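Local coordinates for MdbA protein (PDB 5C00) that is a thiol-disulfide oxidoreductase of the DsbA family that probably forms disulfide bonds in exported proteins and is needed for pilus assembly, toxin production and virulence, at residues 152-155 / 156-160; 110-113 / 114-117; 10-13 / 14-17. All blocks are in the same frame, centred on the assembly; numbering follows the deposited sequence. Where two conformers were deposited one is given.

Contact 1: 152-155 / 156-160; sequences VTQK and IREGG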
loop_
_atom_site.group_PDB
_atom_site.type_symbol
_atom_site.label_atom_id
_atom_site.label_comp_id
_atom_site.label_asym_id
_atom_site.label_seq_id
_atom_site.Cartn_x
_atom_site.Cartn_y
_atom_site.Cartn_z
ATOM N N VAL A 152 4.388 -7.814 14.908
ATOM C CA VAL A 152 4.391 -7.523 13.490
ATOM C C VAL A 152 5.801 -7.710 12.919
ATOM O O VAL A 152 5.982 -8.316 11.834
ATOM C CB VAL A 152 3.880 -6.097 13.192
ATOM C CG1 VAL A 152 4.104 -5.703 11.757
ATOM C CG2 VAL A 152 2.407 -6.031 13.483
ATOM N N THR A 153 6.784 -7.192 13.633
ATOM C CA THR A 153 8.163 -7.223 13.181
ATOM C C THR A 153 8.652 -8.669 12.978
ATOM O O THR A 153 9.218 -9.030 11.939
ATOM C CB THR A 153 9.070 -6.467 14.160
ATOM O OG1 THR A 153 8.631 -5.108 14.276
ATOM C CG2 THR A 153 10.507 -6.472 13.646
ATOM N N GLN A 154 8.394 -9.530 13.955
ATOM C CA GLN A 154 8.766 -10.933 13.829
ATOM C C GLN A 154 7.998 -11.630 12.709
ATOM O O GLN A 154 8.547 -12.408 11.974
ATOM C CB GLN A 154 8.609 -11.654 15.166
ATOM C CG GLN A 154 9.210 -13.071 15.172
ATOM C CD GLN A 154 10.715 -13.111 14.901
ATOM O OE1 GLN A 154 11.481 -12.223 15.296
ATOM N NE2 GLN A 154 11.146 -14.161 14.253
ATOM N N LYS A 155 6.724 -11.312 12.547
ATOM C CA LYS A 155 5.954 -11.825 11.440
ATOM C C LYS A 155 6.602 -11.463 10.086
ATOM O O LYS A 155 6.691 -12.289 9.189
ATOM C CB LYS A 155 4.547 -11.260 11.533
ATOM C CG LYS A 155 3.646 -11.540 10.356
ATOM C CD LYS A 155 2.256 -11.002 10.618
ATOM C CE LYS A 155 1.708 -11.418 11.976
ATOM N NZ LYS A 155 0.232 -11.357 11.944
ATOM N N ILE A 156 7.064 -10.215 9.940
ATOM C CA ILE A 156 7.712 -9.828 8.715
ATOM C C ILE A 156 9.011 -10.651 8.474
ATOM O O ILE A 156 9.291 -11.102 7.353
ATOM C CB ILE A 156 8.025 -8.313 8.720
ATOM C CG1 ILE A 156 6.681 -7.550 8.764
ATOM C CG2 ILE A 156 8.900 -7.954 7.503
ATOM C CD1 ILE A 156 6.752 -6.049 8.812
ATOM N N ARG A 157 9.804 -10.821 9.516
ATOM C CA ARG A 157 11.026 -11.625 9.419
ATOM C C ARG A 157 10.753 -13.047 8.959
ATOM O O ARG A 157 11.559 -13.608 8.244
ATOM C CB ARG A 157 11.720 -11.702 10.782
ATOM C CG ARG A 157 12.278 -10.390 11.225
ATOM C CD ARG A 157 13.196 -10.510 12.435
ATOM N NE ARG A 157 13.288 -9.221 13.069
ATOM C CZ ARG A 157 13.955 -8.178 12.550
ATOM N NH1 ARG A 157 14.642 -8.320 11.434
ATOM N NH2 ARG A 157 13.931 -6.989 13.150
ATOM N N GLU A 158 9.628 -13.614 9.375
ATOM C CA GLU A 158 9.236 -14.974 9.048
ATOM C C GLU A 158 8.384 -15.066 7.819
ATOM O O GLU A 158 8.023 -16.160 7.408
ATOM C CB GLU A 158 8.455 -15.589 10.236
ATOM C CG GLU A 158 9.322 -15.939 11.432
ATOM C CD GLU A 158 8.546 -16.011 12.748
ATOM O OE1 GLU A 158 7.296 -15.884 12.723
ATOM O OE2 GLU A 158 9.177 -16.177 13.814
ATOM N N GLY A 159 8.059 -13.942 7.198
ATOM C CA GLY A 159 7.189 -13.931 6.006
ATOM C C GLY A 159 5.772 -14.391 6.275
ATOM O O GLY A 159 5.105 -14.974 5.384
ATOM N N GLY A 160 5.316 -14.139 7.499
ATOM C CA GLY A 160 3.996 -14.562 7.940
ATOM C C GLY A 160 2.796 -14.073 7.151
ATOM O O GLY A 160 1.780 -14.774 7.111
HETATM O O HOH W 1 11.855 -9.702 15.405
#

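Contact 2: 110-113 / 114-117; sequences SGDW and ETYW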
loop_
_atom_site.group_PDB
_atom_site.type_symbol
_atom_site.label_atom_id
_atom_site.label_comp_id
_atom_site.label_asym_id
_atom_site.label_seq_id
_atom_site.Cartn_x
_atom_site.Cartn_y
_atom_site.Cartn_z
ATOM N N SER A 110 -2.223 -5.480 11.636
ATOM C CA SER A 110 -2.160 -5.115 13.039
ATOM C C SER A 110 -3.079 -3.933 13.422
ATOM O O SER A 110 -3.224 -3.636 14.613
ATOM C CB SER A 110 -0.712 -4.798 13.422
ATOM O OG SER A 110 -0.332 -3.453 13.115
ATOM N N GLY A 111 -3.635 -3.234 12.432
ATOM C CA GLY A 111 -4.468 -2.073 12.667
ATOM C C GLY A 111 -3.727 -0.785 13.077
ATOM O O GLY A 111 -4.350 0.156 13.544
ATOM N N ASP A 112 -2.410 -0.718 12.903
ATOM C CA ASP A 112 -1.643 0.491 13.248
ATOM C C ASP A 112 -1.537 1.339 11.965
ATOM O O ASP A 112 -0.591 1.200 11.180
ATOM C CB ASP A 112 -0.258 0.124 13.784
ATOM C CG ASP A 112 0.563 1.332 14.165
ATOM O OD1 ASP A 112 0.100 2.502 14.018
ATOM O OD2 ASP A 112 1.725 1.099 14.607
ATOM N N TRP A 113 -2.533 2.179 11.757
ATOM C CA TRP A 113 -2.694 2.842 10.467
ATOM C C TRP A 113 -1.679 3.942 10.273
ATOM O O TRP A 113 -1.276 4.182 9.135
ATOM C CB TRP A 113 -4.136 3.329 10.260
ATOM C CG TRP A 113 -5.005 2.130 10.268
ATOM C CD1 TRP A 113 -5.789 1.686 11.277
ATOM C CD2 TRP A 113 -5.044 1.139 9.258
ATOM N NE1 TRP A 113 -6.378 0.503 10.928
ATOM C CE2 TRP A 113 -5.882 0.110 9.714
ATOM C CE3 TRP A 113 -4.398 0.990 8.023
ATOM C CZ2 TRP A 113 -6.149 -0.997 8.957
ATOM C CZ3 TRP A 113 -4.644 -0.103 7.293
ATOM C CH2 TRP A 113 -5.510 -1.111 7.772
ATOM N N GLU A 114 -1.229 4.586 11.346
ATOM C CA GLU A 114 -0.226 5.631 11.162
ATOM C C GLU A 114 1.151 5.017 10.774
ATOM O O GLU A 114 1.848 5.527 9.904
ATOM C CB GLU A 114 -0.135 6.525 12.375
ATOM C CG GLU A 114 0.514 7.855 12.034
ATOM C CD GLU A 114 0.307 8.883 13.134
ATOM O OE1 GLU A 114 1.276 9.046 13.905
ATOM O OE2 GLU A 114 -0.807 9.482 13.219
ATOM N N THR A 115 1.499 3.881 11.359
ATOM C CA THR A 115 2.697 3.144 10.939
ATOM C C THR A 115 2.575 2.629 9.497
ATOM O O THR A 115 3.458 2.834 8.657
ATOM C CB THR A 115 2.954 1.982 11.941
ATOM O OG1 THR A 115 3.204 2.566 13.221
ATOM C CG2 THR A 115 4.165 1.208 11.559
ATOM N N TYR A 116 1.429 2.014 9.188
ATOM C CA TYR A 116 1.164 1.518 7.848
ATOM C C TYR A 116 1.338 2.619 6.818
ATOM O O TYR A 116 2.077 2.479 5.827
ATOM C CB TYR A 116 -0.225 0.942 7.727
ATOM C CG TYR A 116 -0.535 0.621 6.299
ATOM C CD1 TYR A 116 0.050 -0.478 5.666
ATOM C CD2 TYR A 116 -1.304 1.468 5.533
ATOM C CE1 TYR A 116 -0.167 -0.727 4.330
ATOM C CE2 TYR A 116 -1.496 1.235 4.193
ATOM C CZ TYR A 116 -0.909 0.133 3.614
ATOM O OH TYR A 116 -1.135 -0.109 2.307
ATOM N N TRP A 117 0.673 3.731 7.053
ATOM C CA TRP A 117 0.754 4.801 6.060
ATOM C C TRP A 117 2.196 5.274 5.800
ATOM O O TRP A 117 2.641 5.459 4.654
ATOM C CB TRP A 117 -0.098 5.960 6.538
ATOM C CG TRP A 117 0.036 7.090 5.664
ATOM C CD1 TRP A 117 0.741 8.194 5.893
ATOM C CD2 TRP A 117 -0.506 7.205 4.360
ATOM N NE1 TRP A 117 0.672 9.033 4.808
ATOM C CE2 TRP A 117 -0.107 8.453 3.863
ATOM C CE3 TRP A 117 -1.323 6.378 3.565
ATOM C CZ2 TRP A 117 -0.463 8.898 2.599
ATOM C CZ3 TRP A 117 -1.685 6.830 2.295
ATOM C CH2 TRP A 117 -1.259 8.082 1.845
HETATM O O HOH W 2 -2.114 4.307 14.064
#

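Contact 3: 10-13 / 14-17; sequences QANK and YADY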
loop_
_atom_site.group_PDB
_atom_site.type_symbol
_atom_site.label_atom_id
_atom_site.label_comp_id
_atom_site.label_asym_id
_atom_site.label_seq_id
_atom_site.Cartn_x
_atom_site.Cartn_y
_atom_site.Cartn_z
ATOM N N GLN A 10 19.020 -2.978 9.002
ATOM C CA GLN A 10 18.873 -1.626 8.422
ATOM C C GLN A 10 18.982 -0.518 9.462
ATOM O O GLN A 10 18.236 -0.507 10.439
ATOM C CB GLN A 10 17.534 -1.427 7.737
ATOM C CG GLN A 10 17.391 -1.989 6.373
ATOM C CD GLN A 10 18.474 -1.561 5.416
ATOM O OE1 GLN A 10 18.679 -0.372 5.170
ATOM N NE2 GLN A 10 19.152 -2.526 4.868
ATOM N N ALA A 11 19.884 0.435 9.218
ATOM C CA ALA A 11 20.155 1.517 10.171
ATOM C C ALA A 11 20.577 0.920 11.522
ATOM O O ALA A 11 21.422 0.024 11.539
ATOM C CB ALA A 11 18.960 2.481 10.276
ATOM N N ASN A 12 20.009 1.399 12.621
ATOM C CA ASN A 12 20.385 0.961 13.942
ATOM C C ASN A 12 19.190 1.170 14.835
ATOM O O ASN A 12 18.200 1.756 14.411
ATOM C CB ASN A 12 21.567 1.791 14.457
ATOM C CG ASN A 12 21.236 3.272 14.581
ATOM O OD1 ASN A 12 20.401 3.670 15.398
ATOM N ND2 ASN A 12 21.919 4.101 13.785
ATOM N N LYS A 13 19.292 0.756 16.088
ATOM C CA LYS A 13 18.109 0.754 16.973
ATOM C C LYS A 13 17.708 2.138 17.482
ATOM O O LYS A 13 16.648 2.277 18.050
ATOM C CB LYS A 13 18.322 -0.196 18.169
ATOM C CG LYS A 13 19.235 0.324 19.264
ATOM C CD LYS A 13 19.207 -0.577 20.520
ATOM C CE LYS A 13 19.564 0.163 21.815
ATOM N NZ LYS A 13 20.974 -0.012 22.282
ATOM N N TYR A 14 18.558 3.153 17.310
ATOM C CA TYR A 14 18.201 4.524 17.649
ATOM C C TYR A 14 17.531 5.288 16.510
ATOM O O TYR A 14 16.937 6.293 16.764
ATOM C CB TYR A 14 19.443 5.325 18.032
ATOM C CG TYR A 14 19.862 5.224 19.471
ATOM C CD1 TYR A 14 20.289 4.008 20.005
ATOM C CD2 TYR A 14 19.861 6.341 20.301
ATOM C CE1 TYR A 14 20.674 3.907 21.344
ATOM C CE2 TYR A 14 20.291 6.255 21.635
ATOM C CZ TYR A 14 20.666 5.029 22.147
ATOM O OH TYR A 14 21.093 4.948 23.470
ATOM N N ALA A 15 17.650 4.823 15.267
ATOM C CA ALA A 15 17.285 5.636 14.089
ATOM C C ALA A 15 15.788 6.022 14.096
ATOM O O ALA A 15 14.936 5.170 14.282
ATOM C CB ALA A 15 17.615 4.904 12.812
ATOM N N ASP A 16 15.530 7.313 13.941
ATOM C CA ASP A 16 14.192 7.918 13.908
ATOM C C ASP A 16 13.903 8.206 12.415
ATOM O O ASP A 16 14.739 8.768 11.688
ATOM C CB ASP A 16 14.147 9.277 14.634
ATOM C CG ASP A 16 14.158 9.177 16.185
ATOM O OD1 ASP A 16 13.714 8.165 16.731
ATOM O OD2 ASP A 16 14.638 10.133 16.857
ATOM N N TYR A 17 12.687 7.911 12.002
ATOM C CA TYR A 17 12.214 8.189 10.649
ATOM C C TYR A 17 11.138 9.293 10.742
ATOM O O TYR A 17 10.430 9.411 11.745
ATOM C CB TYR A 17 11.587 6.927 10.012
ATOM C CG TYR A 17 12.587 5.810 9.666
ATOM C CD1 TYR A 17 13.174 5.021 10.678
ATOM C CD2 TYR A 17 12.988 5.581 8.366
ATOM C CE1 TYR A 17 14.108 4.021 10.372
ATOM C CE2 TYR A 17 13.909 4.588 8.045
ATOM C CZ TYR A 17 14.474 3.798 9.045
ATOM O OH TYR A 17 15.393 2.786 8.742
HETATM O O HOH W 3 15.603 0.702 10.392
HETATM O O HOH W 4 15.305 2.375 14.724
#

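Contact 1: 152-155 / 156-160
Gln154 sends CG anti to its own backbone N (chi1 -170°) and then bends at chi2, while Glu158 keeps CG beside its backbone N and runs extended beyond it; the two torsion choices bring amide and carboxylate together one helical turn apart. The amide donates from Gln154 NE2 to Glu158 OE2 at 2.9 Å, in a nearly straight bond. Glu158 OE2 lies close to the plane of the Gln154 amide, yet NE2 stands above the carboxylate plane. The other end of the same amide is used as well: a water gives a hydrogen to Gln154 OE1 and accepts one from Arg157 NE, reaching the guanidinium at its edge and in its plane. Thus one glutamine is held at both ends, which should fix the rotation of its amide. Arg157 lies alongside Thr153, with NH2 3.5 Å from Thr153 CG2, and its far nitrogens turn to helix 136-145, NH2 in a salt bridge with Asp141 and NH1 bonded to Asn137.

These side chains ride on the last turns of helix 150-158, in the helical part of a DsbA-like protein, and the helix closes in a Schellman motif. Gly159 takes positive phi, Gly160 N returns to Lys155 O at 2.9 Å, and Gly159 N donates to Ile156 O at 3.1 Å. Glu158 N donates to Gln154 O, with a weak second approach to Lys155 O. On the buried side, Ile156 CD1 rests 4.0 Å from Val152 CG1, and Ile156 N bonds to Val152 O at 2.9 Å. Ile156 wedges between helices 96-109 and 136-145, touching Ala103 and Ala106 of the first and Ala140 and Ala143 of the second.

Contact 2: 110-113 / 114-117
The indole of Trp113 presents its edge to the face of Tyr116 in an offset edge-to-face pair, with the six-membered ring and the phenol ring 5.8 Å apart between centroids and their planes at 74°. Trp113 CE3 makes the approach, 4.0 Å from Tyr116 CD2, which sits near the indole plane. Over one indole face lies the carbonyl carbon of Gly111, displaced toward the rim. Trp113 has CG beside its backbone N (chi1 -62°), whereas Tyr116 has CG anti to its own (chi1 172°), and this difference lets residues three apart bring their rings together.

Asp112 stands at the N-cap of the helix and uses both carboxylate oxygens. Asp112 OD2 receives the hydroxyl of Thr115 OG1 at 2.5 Å, met from above the carboxylate plane. Asp112 OD1 takes a weak capping bond from Thr115 N at 3.3 Å, and a water that donates to OD1 accepts from Glu114 N at 2.9 Å. The cap therefore answers first-turn amides directly and through water; the amides of the helix start would probably stabilise the negative charge. Behind it the regular helix bonds begin: Tyr116 N reaches Asp112 O at 3.0 Å, and Trp117 N reaches Trp113 O.

Gly111, with positive phi, turns the chain out of helix 96-109, and Asp112 starts helix 113-125 directly afterwards, a tight turn joining two consecutive helices. Thr115 and Tyr116 pack on Val107 of the preceding helix, and Trp113 on Ala108. Strand 32-36 receives Trp113 and Tyr116 on Ile33, while Trp117 lies on its Leu35 and reaches helix 56-74 at Met69 and Thr70, its NE1 bonded to Glu20.

Contact 3: 10-13 / 14-17
The side-chain oxygen of Asn12 accepts the backbone amide of Tyr14 in an Asx turn, with OD1 2.7 Å from Tyr14 N, the donor lying in the plane of the side-chain carbonyl but the N-H bent to 132°. Ala15 N is also close to Asn12 OD1, at 3.0 Å. Asn12 CG sits between the backbone N and the carbonyl carbon (chi1 62°), a position that folds the amide back over the chain that follows. The backbone closes the same bend: Ala15 N donates to Asn12 O at 3.2 Å in a type I beta turn, approaching from above the carbonyl plane. A water donates to both Asn12 O and Ala15 O.

Apolar contact is slight, the methyl CB of Ala11 lying 3.8 Å from that of Ala15. Alongside, the aliphatic chain of Lys13 runs beside the Tyr14 ring and points the same way, its CG 3.9 Å from Tyr14 CD1. A second water joins Gln10 O to Tyr17 OH, and both residues pack on Val142 of helix 136-145. Stitched by a side-chain carbonyl, one backbone bond and waters, this surface segment probably owes its shape largely to local polar bonds, crystal neighbours perhaps contributing.

All three contacts are local but differ in depth. Contacts 1 and 2 are partly buried and pack on helix 96-109, contact 1 from helix 150-158 and contact 2 from the junction into helix 113-125; they touch where Val152 CG2 lies 3.4 Å from Ser110 CB. One closes a helix, the other opens one; contact 1 pairs a buried apolar side with an exposed polar one, whereas contact 2 combines a polar N-cap with an aromatic pair. Contact 3 lies on the surface, its centre about 22 Å from the centre of the chain, and touches neither, although it shares helix 136-145 with contact 1, where Asp141 takes a salt bridge from Arg157 and a hydrogen bond from Gln10 N.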